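Local coordinates for protein methionine gamma-lyase (Trichomonas vaginalis, PDB 1E5E) that belongs to the Cys/Met metabolism family of PLP-dependent enzymes, has their aminotransferase-like fold and assembles from four copies of the chain, at residues A9-H14 with A72-T77; S65-K70 with R255-L260; F187-I192 with I262-E267; T215-G220 with W251-G256. One frame throughout, in Å; residues are numbered along the deposited sequence.

Contact 1: A9-H14 with A72-T77; sequences ATACIH and AFLEKT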
# COMPACT_ATOMS: atom_id res chain seq x y z
N ALA A 9 4.69 27.41 -0.46
CA ALA A 9 4.43 26.77 -1.74
C ALA A 9 5.57 25.83 -2.14
O ALA A 9 5.27 24.76 -2.64
CB ALA A 9 4.22 27.77 -2.88
N THR A 10 6.79 26.11 -1.71
CA THR A 10 7.91 25.20 -2.02
C THR A 10 8.09 24.19 -0.92
O THR A 10 8.34 23.00 -1.13
CB THR A 10 9.19 26.03 -2.25
OG1 THR A 10 8.90 26.87 -3.40
CG2 THR A 10 10.42 25.17 -2.46
N ALA A 11 7.91 24.65 0.31
CA ALA A 11 8.13 23.85 1.47
C ALA A 11 7.17 22.68 1.58
O ALA A 11 7.59 21.64 2.10
CB ALA A 11 8.02 24.69 2.74
N CYS A 12 5.95 22.78 1.10
CA CYS A 12 5.08 21.60 1.24
C CYS A 12 5.58 20.45 0.37
O CYS A 12 5.25 19.30 0.68
CB CYS A 12 3.60 21.91 0.98
SG CYS A 12 3.33 22.49 -0.67
N ILE A 13 6.46 20.71 -0.60
CA ILE A 13 7.16 19.68 -1.35
C ILE A 13 8.56 19.49 -0.80
O ILE A 13 8.93 18.31 -0.65
CB ILE A 13 7.27 20.07 -2.83
CG1 ILE A 13 5.85 20.16 -3.42
CG2 ILE A 13 8.11 19.17 -3.71
CD1 ILE A 13 5.90 21.12 -4.59
N HIS A 14 9.33 20.55 -0.55
CA HIS A 14 10.74 20.40 -0.21
C HIS A 14 11.22 20.68 1.22
O HIS A 14 12.42 20.52 1.46
CB HIS A 14 11.57 21.34 -1.14
CG HIS A 14 11.39 21.10 -2.61
ND1 HIS A 14 12.08 20.09 -3.25
CD2 HIS A 14 10.63 21.69 -3.56
CE1 HIS A 14 11.77 20.08 -4.52
NE2 HIS A 14 10.91 21.03 -4.74
N ALA A 72 6.13 20.53 10.95
CA ALA A 72 6.72 21.45 11.94
C ALA A 72 7.28 22.67 11.20
O ALA A 72 7.14 23.79 11.69
CB ALA A 72 7.94 20.88 12.65
N PHE A 73 7.90 22.47 10.03
CA PHE A 73 8.39 23.62 9.26
C PHE A 73 7.22 24.50 8.83
O PHE A 73 7.28 25.74 9.02
CB PHE A 73 9.23 23.18 8.06
CG PHE A 73 9.81 24.34 7.30
CD1 PHE A 73 9.06 25.02 6.37
CD2 PHE A 73 11.10 24.74 7.57
CE1 PHE A 73 9.58 26.15 5.74
CE2 PHE A 73 11.65 25.82 6.90
CZ PHE A 73 10.87 26.53 5.99
N LEU A 74 6.17 23.89 8.26
CA LEU A 74 5.02 24.67 7.80
C LEU A 74 4.28 25.41 8.91
O LEU A 74 3.76 26.50 8.64
CB LEU A 74 4.03 23.78 7.02
CG LEU A 74 4.63 23.26 5.67
CD1 LEU A 74 3.73 22.17 5.08
CD2 LEU A 74 4.76 24.42 4.68
N GLU A 75 4.26 24.91 10.15
CA GLU A 75 3.62 25.57 11.26
C GLU A 75 4.54 26.48 12.07
O GLU A 75 4.18 27.08 13.07
CB GLU A 75 2.97 24.52 12.18
CG GLU A 75 1.69 23.94 11.53
CD GLU A 75 0.50 24.91 11.63
OE1 GLU A 75 0.73 26.11 11.90
OE2 GLU A 75 -0.66 24.52 11.41
N LYS A 76 5.81 26.50 11.74
CA LYS A 76 6.89 27.19 12.39
C LYS A 76 7.03 26.74 13.84
O LYS A 76 7.20 27.58 14.73
CB LYS A 76 6.70 28.71 12.26
CG LYS A 76 6.70 29.24 10.82
CD LYS A 76 6.41 30.75 10.85
CE LYS A 76 6.87 31.37 9.54
NZ LYS A 76 6.16 32.67 9.23
N THR A 77 6.94 25.45 14.10
CA THR A 77 7.06 24.94 15.47
C THR A 77 8.38 24.20 15.59
O THR A 77 8.88 23.78 14.53
CB THR A 77 5.90 24.02 15.85
OG1 THR A 77 5.85 22.94 14.92
CG2 THR A 77 4.58 24.81 15.86
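The ring of Phe-73 meets the methyl of Ala-11 at a slant. Ala-11 CB lies 3.7 Å from Phe-73 CE1 and 3.8 Å from Phe-73 CD1, so the CD1-CE1 bond of the ring does the touching. Arg-5 makes a cation-pi contact with the same ring, and its NH2 also bonds the carbonyl O of Phe-73. The ring swings across to Ala-11 because Phe-73 CG is anti to the backbone N (chi1 -177°).

Leu-74 comes next on helix 62-75 and brings both branches. Its CD2 sits 3.8 Å from Ala-11 CB. Its CD1 lies alongside Cys-12, 4.1 Å from Cys-12 CB. The Ala-11 methyl thus touches both the ring and a leucine branch. The small methyl is consistent with the close approach of the helices, Ala-11 CA lying 7.1 Å from Leu-74 CA.

A Schellman motif follows these residues. Lys-76 has a positive phi of 59°, and Thr-77 N bonds Ala-72 O. Beyond it the chain leads to strand 79-83 of the large sheet. Thr-10 and His-14, on helix 8-14, bond Glu-383 and Glu-379 of the second subunit.

No hydrogen bond or charge pair joins the two segments. The N-terminal helix is held here by shape and apolar burial, while the side chains of Thr-10 and His-14 bond across to the second subunit.

Contact 2: S65-K70 with R255-L260; sequences SNLEGK and RGLSTL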
# COMPACT_ATOMS: atom_id res chain seq x y z
N SER A 65 8.82 10.55 10.67
CA SER A 65 9.61 11.70 10.92
C SER A 65 9.64 12.60 9.68
O SER A 65 9.65 13.80 9.88
CB SER A 65 11.11 11.42 11.23
OG SER A 65 11.09 10.59 12.37
N ASN A 66 9.72 12.03 8.49
CA ASN A 66 9.71 12.88 7.31
C ASN A 66 8.47 13.78 7.32
O ASN A 66 8.55 15.00 7.18
CB ASN A 66 9.82 12.03 6.03
CG ASN A 66 9.83 12.91 4.79
OD1 ASN A 66 10.17 14.10 4.78
ND2 ASN A 66 9.42 12.30 3.69
N LEU A 67 7.28 13.22 7.40
CA LEU A 67 6.06 14.03 7.46
C LEU A 67 6.11 15.04 8.63
O LEU A 67 5.73 16.18 8.49
CB LEU A 67 4.88 13.09 7.82
CG LEU A 67 3.53 13.78 8.04
CD1 LEU A 67 3.22 14.58 6.75
CD2 LEU A 67 2.46 12.74 8.38
N GLU A 68 6.51 14.61 9.82
CA GLU A 68 6.59 15.46 10.99
C GLU A 68 7.44 16.72 10.81
O GLU A 68 6.99 17.85 11.15
CB GLU A 68 7.03 14.65 12.21
CG GLU A 68 5.96 13.63 12.67
CD GLU A 68 6.53 12.71 13.75
OE1 GLU A 68 7.79 12.62 13.86
OE2 GLU A 68 5.76 12.10 14.55
N GLY A 69 8.61 16.60 10.21
CA GLY A 69 9.54 17.72 10.00
C GLY A 69 8.96 18.66 8.96
O GLY A 69 9.04 19.90 9.05
N LYS A 70 8.28 18.08 7.97
CA LYS A 70 7.64 18.93 6.95
C LYS A 70 6.54 19.77 7.59
O LYS A 70 6.54 21.02 7.43
CB LYS A 70 7.15 18.10 5.79
CG LYS A 70 8.22 17.65 4.79
CD LYS A 70 7.69 16.68 3.77
CE LYS A 70 8.66 16.47 2.59
NZ LYS A 70 9.99 16.01 3.10
N ARG A 255 2.50 12.60 0.49
CA ARG A 255 2.13 12.73 -0.91
C ARG A 255 1.06 13.81 -1.10
O ARG A 255 1.16 14.65 -2.00
CB ARG A 255 1.64 11.39 -1.48
CG ARG A 255 1.35 11.35 -2.97
CD ARG A 255 0.64 10.07 -3.36
NE ARG A 255 0.96 9.52 -4.66
CZ ARG A 255 0.07 9.44 -5.65
NH1 ARG A 255 -1.17 9.93 -5.52
NH2 ARG A 255 0.37 8.86 -6.81
N GLY A 256 0.01 13.70 -0.30
CA GLY A 256 -1.12 14.62 -0.30
C GLY A 256 -0.67 16.06 0.03
O GLY A 256 -1.13 17.03 -0.59
N LEU A 257 0.26 16.21 0.96
CA LEU A 257 0.81 17.48 1.38
C LEU A 257 1.49 18.24 0.26
O LEU A 257 1.55 19.49 0.23
CB LEU A 257 1.85 17.25 2.51
CG LEU A 257 2.56 18.51 3.03
CD1 LEU A 257 1.57 19.55 3.61
CD2 LEU A 257 3.57 18.19 4.12
N SER A 258 2.08 17.52 -0.70
CA SER A 258 2.78 18.18 -1.78
C SER A 258 1.83 19.03 -2.61
O SER A 258 2.32 20.03 -3.19
CB SER A 258 3.62 17.18 -2.59
OG SER A 258 2.76 16.30 -3.28
N THR A 259 0.51 18.77 -2.64
CA THR A 259 -0.37 19.68 -3.39
C THR A 259 -1.18 20.58 -2.45
O THR A 259 -2.15 21.21 -2.89
CB THR A 259 -1.39 18.91 -4.25
OG1 THR A 259 -2.05 17.92 -3.42
CG2 THR A 259 -0.71 18.27 -5.45
N LEU A 260 -0.85 20.61 -1.16
CA LEU A 260 -1.62 21.38 -0.19
C LEU A 260 -1.77 22.85 -0.61
O LEU A 260 -2.82 23.49 -0.50
CB LEU A 260 -0.98 21.31 1.22
CG LEU A 260 -1.70 22.11 2.32
CD1 LEU A 260 -3.14 21.67 2.52
CD2 LEU A 260 -1.00 21.99 3.69
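Leu-257 packs against Leu-67 and Lys-70 in a small, buried, apolar helix-to-helix contact. It joins helix 62-75 to the C-terminal part of helix 247-257. One branch of Leu-257 does the touching. Its CD2 lies 4.0 Å from Lys-70 CB. The same CD2 is 4.5 Å from Leu-67 CD1, a looser approach. Leu-257 CG is anti to the backbone N (chi1 178°), and this carries the branched end across to the other helix.

Lys-70 gives only the base of its side chain to the contact. The chain then runs away, nearly extended as far as CE, and bends at the last torsion (chi4 57°). That bend brings Lys-70 NZ to Asn-66 OD1, one turn back, at 2.6 Å. The donor lies in the carbonyl plane, on a lone pair of OD1. NZ also bonds the carbonyl O of Ala-15, so the buried ammonium group has two acceptors.

Both helices belong to the large domain of a type I PLP-dependent fold. Leu-67 lies about 12 Å from the bound PPJ, measured from its side chain. The chain leaves Leu-257 in a type I beta turn that runs to Leu-260 and leads into helix 260-279. Arg-255 O takes two donors from Ser-258 at this point. Ser-258 OG is 2.6 Å from Arg-255 O, and Ser-258 N is 3.3 Å from it. Both reach the carbonyl from the same face of its plane. The guanidinium group of Arg-255 turns to the second subunit and forms a salt bridge with its Asp-216.

Contact 3: F187-I192 with I262-E267; sequences FCSPMI and IRMKAE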
# COMPACT_ATOMS: atom_id res chain seq x y z
N PHE A 187 -9.28 23.37 10.23
CA PHE A 187 -10.04 24.11 9.22
C PHE A 187 -9.15 25.04 8.44
O PHE A 187 -9.43 25.20 7.25
CB PHE A 187 -11.20 24.90 9.81
CG PHE A 187 -12.44 24.07 10.03
CD1 PHE A 187 -12.36 22.69 10.16
CD2 PHE A 187 -13.67 24.68 10.17
CE1 PHE A 187 -13.50 21.92 10.35
CE2 PHE A 187 -14.82 23.93 10.35
CZ PHE A 187 -14.74 22.55 10.43
N CYS A 188 -8.08 25.57 9.02
CA CYS A 188 -7.24 26.45 8.21
C CYS A 188 -6.13 25.76 7.44
O CYS A 188 -5.85 26.11 6.27
CB CYS A 188 -6.58 27.47 9.13
SG CYS A 188 -7.63 28.74 9.85
N SER A 189 -5.41 24.87 8.10
CA SER A 189 -4.23 24.17 7.59
C SER A 189 -3.09 25.17 7.79
O SER A 189 -3.35 26.36 7.85
CB SER A 189 -4.28 23.68 6.13
OG SER A 189 -3.79 24.70 5.26
N PRO A 190 -1.84 24.73 7.73
CA PRO A 190 -0.68 25.56 7.89
C PRO A 190 -0.53 26.53 6.72
O PRO A 190 0.25 27.49 6.83
CB PRO A 190 0.54 24.61 7.92
CG PRO A 190 -0.02 23.26 8.20
CD PRO A 190 -1.46 23.28 7.70
N MET A 191 -1.31 26.36 5.64
CA MET A 191 -1.19 27.28 4.53
C MET A 191 -1.96 28.55 4.86
O MET A 191 -1.69 29.53 4.19
CB MET A 191 -1.82 26.76 3.25
CG MET A 191 -1.10 25.69 2.48
SD MET A 191 0.63 26.10 2.15
CE MET A 191 1.32 25.11 3.46
N ILE A 192 -2.92 28.50 5.77
CA ILE A 192 -3.78 29.67 5.94
C ILE A 192 -3.37 30.37 7.24
O ILE A 192 -3.33 31.59 7.31
CB ILE A 192 -5.26 29.26 5.91
CG1 ILE A 192 -5.69 28.97 4.45
CG2 ILE A 192 -6.15 30.31 6.55
CD1 ILE A 192 -7.12 28.54 4.26
N ILE A 262 -1.59 24.32 -3.65
CA ILE A 262 -2.46 24.57 -4.80
C ILE A 262 -3.89 24.15 -4.55
O ILE A 262 -4.77 24.74 -5.17
CB ILE A 262 -1.95 23.94 -6.12
CG1 ILE A 262 -1.77 22.43 -5.96
CG2 ILE A 262 -0.65 24.62 -6.53
CD1 ILE A 262 -1.47 21.72 -7.27
N ARG A 263 -4.15 23.21 -3.70
CA ARG A 263 -5.49 22.78 -3.32
C ARG A 263 -6.18 23.83 -2.42
O ARG A 263 -7.31 24.27 -2.68
CB ARG A 263 -5.43 21.45 -2.52
CG ARG A 263 -5.20 20.23 -3.39
CD ARG A 263 -5.31 18.90 -2.66
NE ARG A 263 -4.25 18.61 -1.70
CZ ARG A 263 -4.34 18.80 -0.39
NH1 ARG A 263 -5.46 19.31 0.14
NH2 ARG A 263 -3.32 18.44 0.39
N MET A 264 -5.47 24.33 -1.43
CA MET A 264 -6.05 25.34 -0.53
C MET A 264 -6.44 26.61 -1.33
O MET A 264 -7.48 27.19 -1.06
CB MET A 264 -5.16 25.77 0.64
CG MET A 264 -4.89 24.69 1.67
SD MET A 264 -6.37 23.80 2.22
CE MET A 264 -7.34 25.05 3.05
N LYS A 265 -5.59 27.03 -2.24
CA LYS A 265 -5.86 28.19 -3.06
C LYS A 265 -7.08 27.93 -3.93
O LYS A 265 -7.98 28.75 -3.93
CB LYS A 265 -4.72 28.59 -4.01
CG LYS A 265 -3.50 28.98 -3.19
CD LYS A 265 -2.33 29.46 -4.06
CE LYS A 265 -1.49 30.40 -3.19
NZ LYS A 265 -0.26 30.85 -3.93
N ALA A 266 -7.04 26.82 -4.67
CA ALA A 266 -8.18 26.49 -5.53
C ALA A 266 -9.45 26.31 -4.71
O ALA A 266 -10.49 26.80 -5.16
CB ALA A 266 -7.87 25.20 -6.29
N GLU A 267 -9.37 25.67 -3.53
CA GLU A 267 -10.59 25.50 -2.74
C GLU A 267 -11.13 26.79 -2.15
O GLU A 267 -12.36 26.94 -2.03
CB GLU A 267 -10.36 24.44 -1.62
CG GLU A 267 -10.15 23.06 -2.26
CD GLU A 267 -9.54 21.96 -1.45
OE1 GLU A 267 -9.30 22.14 -0.24
OE2 GLU A 267 -9.28 20.85 -2.02
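Met-264 reaches from helix 260-279 onto the loop 187-192, which is shaped by an ST turn at Ser-189. The Met-264 side chain bends at chi2 and chi3, so different atoms meet different partners. The terminal CE lies 3.7 Å from Ile-192 CD1, and the two side chains cross at about a right angle. The same Met-264 CE is 3.7 Å from the carbonyl O of Cys-188. Further back, Met-264 CG lies 4.0 Å from Met-191 CG and close to Ser-189 OG. All these touching residues are buried.

The loop follows strand 180-184 of the large sheet, and the contact ties it to the helix without any hydrogen bond between them. Met-191 and Ser-189 also lean on Leu-260, one turn earlier in the helix. Elsewhere on the loop Pro-190 packs on Leu-74 and Glu-75 of helix 62-75.

Within the loop, Ile-192 N bonds Ser-189 O, which closes a tight bend. Ser-189 has a positive phi of 82°. Its hydroxyl works in both directions: it accepts from Met-191 N at 3.0 Å, and Ser-189 OG donates to a lone pair of Cys-188 O, in the carbonyl plane, at 2.7 Å.

Contact 4: T215-G220 with W251-G256; sequences TDVVAG and WLITRG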
# COMPACT_ATOMS: atom_id res chain seq x y z
N THR A 215 -9.13 12.29 1.30
CA THR A 215 -10.24 11.53 1.86
C THR A 215 -9.98 10.06 2.03
O THR A 215 -10.89 9.22 2.00
CB THR A 215 -11.47 11.71 0.90
OG1 THR A 215 -11.46 13.09 0.50
CG2 THR A 215 -12.76 11.43 1.65
N ASP A 216 -8.72 9.67 2.20
CA ASP A 216 -8.42 8.25 2.26
C ASP A 216 -7.54 7.89 3.44
O ASP A 216 -7.12 6.71 3.56
CB ASP A 216 -7.79 7.79 0.93
CG ASP A 216 -6.57 8.59 0.53
OD1 ASP A 216 -6.09 9.46 1.34
OD2 ASP A 216 -6.10 8.40 -0.61
N VAL A 217 -7.23 8.86 4.30
CA VAL A 217 -6.38 8.59 5.45
C VAL A 217 -6.97 9.20 6.71
O VAL A 217 -7.36 10.37 6.66
CB VAL A 217 -4.95 9.13 5.27
CG1 VAL A 217 -4.15 9.13 6.59
CG2 VAL A 217 -4.21 8.23 4.29
N VAL A 218 -6.93 8.49 7.83
CA VAL A 218 -7.34 9.07 9.11
C VAL A 218 -6.04 9.26 9.89
O VAL A 218 -5.33 8.28 10.04
CB VAL A 218 -8.32 8.22 9.94
CG1 VAL A 218 -8.56 8.89 11.30
CG2 VAL A 218 -9.63 8.14 9.14
N ALA A 219 -5.74 10.48 10.31
CA ALA A 219 -4.50 10.76 11.00
C ALA A 219 -4.57 12.13 11.65
O ALA A 219 -5.44 12.95 11.35
CB ALA A 219 -3.37 10.80 9.95
N GLY A 220 -3.69 12.32 12.63
CA GLY A 220 -3.62 13.57 13.39
C GLY A 220 -2.18 14.08 13.46
O GLY A 220 -1.20 13.36 13.21
N TRP A 251 3.17 8.16 4.73
CA TRP A 251 3.68 8.40 3.38
C TRP A 251 2.61 8.97 2.46
O TRP A 251 2.93 9.85 1.65
CB TRP A 251 4.18 7.04 2.81
CG TRP A 251 4.82 7.08 1.46
CD1 TRP A 251 6.17 7.20 1.22
CD2 TRP A 251 4.21 6.86 0.18
NE1 TRP A 251 6.39 7.09 -0.14
CE2 TRP A 251 5.22 6.85 -0.79
CE3 TRP A 251 2.90 6.63 -0.22
CZ2 TRP A 251 4.98 6.71 -2.15
CZ3 TRP A 251 2.61 6.44 -1.58
CH2 TRP A 251 3.66 6.49 -2.51
N LEU A 252 1.36 8.50 2.54
CA LEU A 252 0.26 9.02 1.76
C LEU A 252 -0.06 10.47 2.10
O LEU A 252 -0.41 11.30 1.23
CB LEU A 252 -1.00 8.15 1.92
CG LEU A 252 -1.11 6.80 1.24
CD1 LEU A 252 -2.46 6.11 1.61
CD2 LEU A 252 -1.09 6.93 -0.30
N ILE A 253 0.10 10.87 3.34
CA ILE A 253 -0.14 12.23 3.84
C ILE A 253 0.94 13.13 3.24
O ILE A 253 0.61 14.16 2.67
CB ILE A 253 -0.17 12.37 5.36
CG1 ILE A 253 -1.35 11.55 5.95
CG2 ILE A 253 -0.33 13.87 5.76
CD1 ILE A 253 -1.22 11.40 7.48
N THR A 254 2.19 12.65 3.29
CA THR A 254 3.27 13.40 2.66
C THR A 254 2.98 13.63 1.19
O THR A 254 3.21 14.73 0.64
CB THR A 254 4.64 12.73 2.88
OG1 THR A 254 4.89 12.78 4.30
CG2 THR A 254 5.83 13.45 2.21
N ARG A 255 2.50 12.60 0.49
CA ARG A 255 2.13 12.73 -0.91
C ARG A 255 1.06 13.81 -1.10
O ARG A 255 1.16 14.65 -2.00
CB ARG A 255 1.64 11.39 -1.48
CG ARG A 255 1.35 11.35 -2.97
CD ARG A 255 0.64 10.07 -3.36
NE ARG A 255 0.96 9.52 -4.66
CZ ARG A 255 0.07 9.44 -5.65
NH1 ARG A 255 -1.17 9.93 -5.52
NH2 ARG A 255 0.37 8.86 -6.81
N GLY A 256 0.01 13.70 -0.30
CA GLY A 256 -1.12 14.62 -0.30
C GLY A 256 -0.67 16.06 0.03
O GLY A 256 -1.13 17.03 -0.59
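Residues Val-217 to Ala-219 run in an extended conformation past one side of helix 247-257. The nearest CA atoms, of Val-217 and Ile-253, are 7.4 Å apart. Val-217 and Ala-219 direct their CB atoms at the helix, and Val-218 between them turns its CB away.

Val-217 spreads its two methyls over neighbouring helix residues. CG2 lies 3.8 Å from Leu-252 CD1, and CG1 lies 3.8 Å from Ile-253 CG1. With Val-217 CG1 anti to the backbone N (chi1 167°), each branch faces its own partner. The Val-217 and Ile-253 side chains cross at about a right angle. Ile-253 CD1 then reaches on to Ala-219 CB at 3.3 Å, shorter than usual for two carbons and doubtful as an exact value.

This chain leads into strand 220-224 of the large sheet. The bound PPJ touches Val-218 and Ala-219, which suggests that the helix backs this part of the pocket wall. Beside the apolar patch, Asp-216 O accepts a hydrogen bond from Gln-31 NE2 of the third subunit.

The contact itself has no polar bond. Its chemistry is purely hydrophobic, consistent with close packing behind the pocket, while polar bonds to other subunits lie beside it.

Overall arrangement
All four contacts are buried and lack hydrogen bonds between their segments. They differ in place and partners. Contacts 1 and 2 share helix 62-75, and contacts 2 and 4 share helix 247-257. Leu-257 joins the first two, since Leu-257 CD1 lies 3.7 Å from Leu-74 CD1. Contact 3 uses the next helix, 260-279, linked back by a probable hydrogen bond from Arg-263 to Gly-256. Contacts 1 and 2 pair helix with helix; contacts 3 and 4 pair a helix with a non-helical segment. Methionine and loop polar groups mark contact 3, branched aliphatics contact 4. Contact 4 alone includes ligand-pocket residues. All four also touch the second subunit.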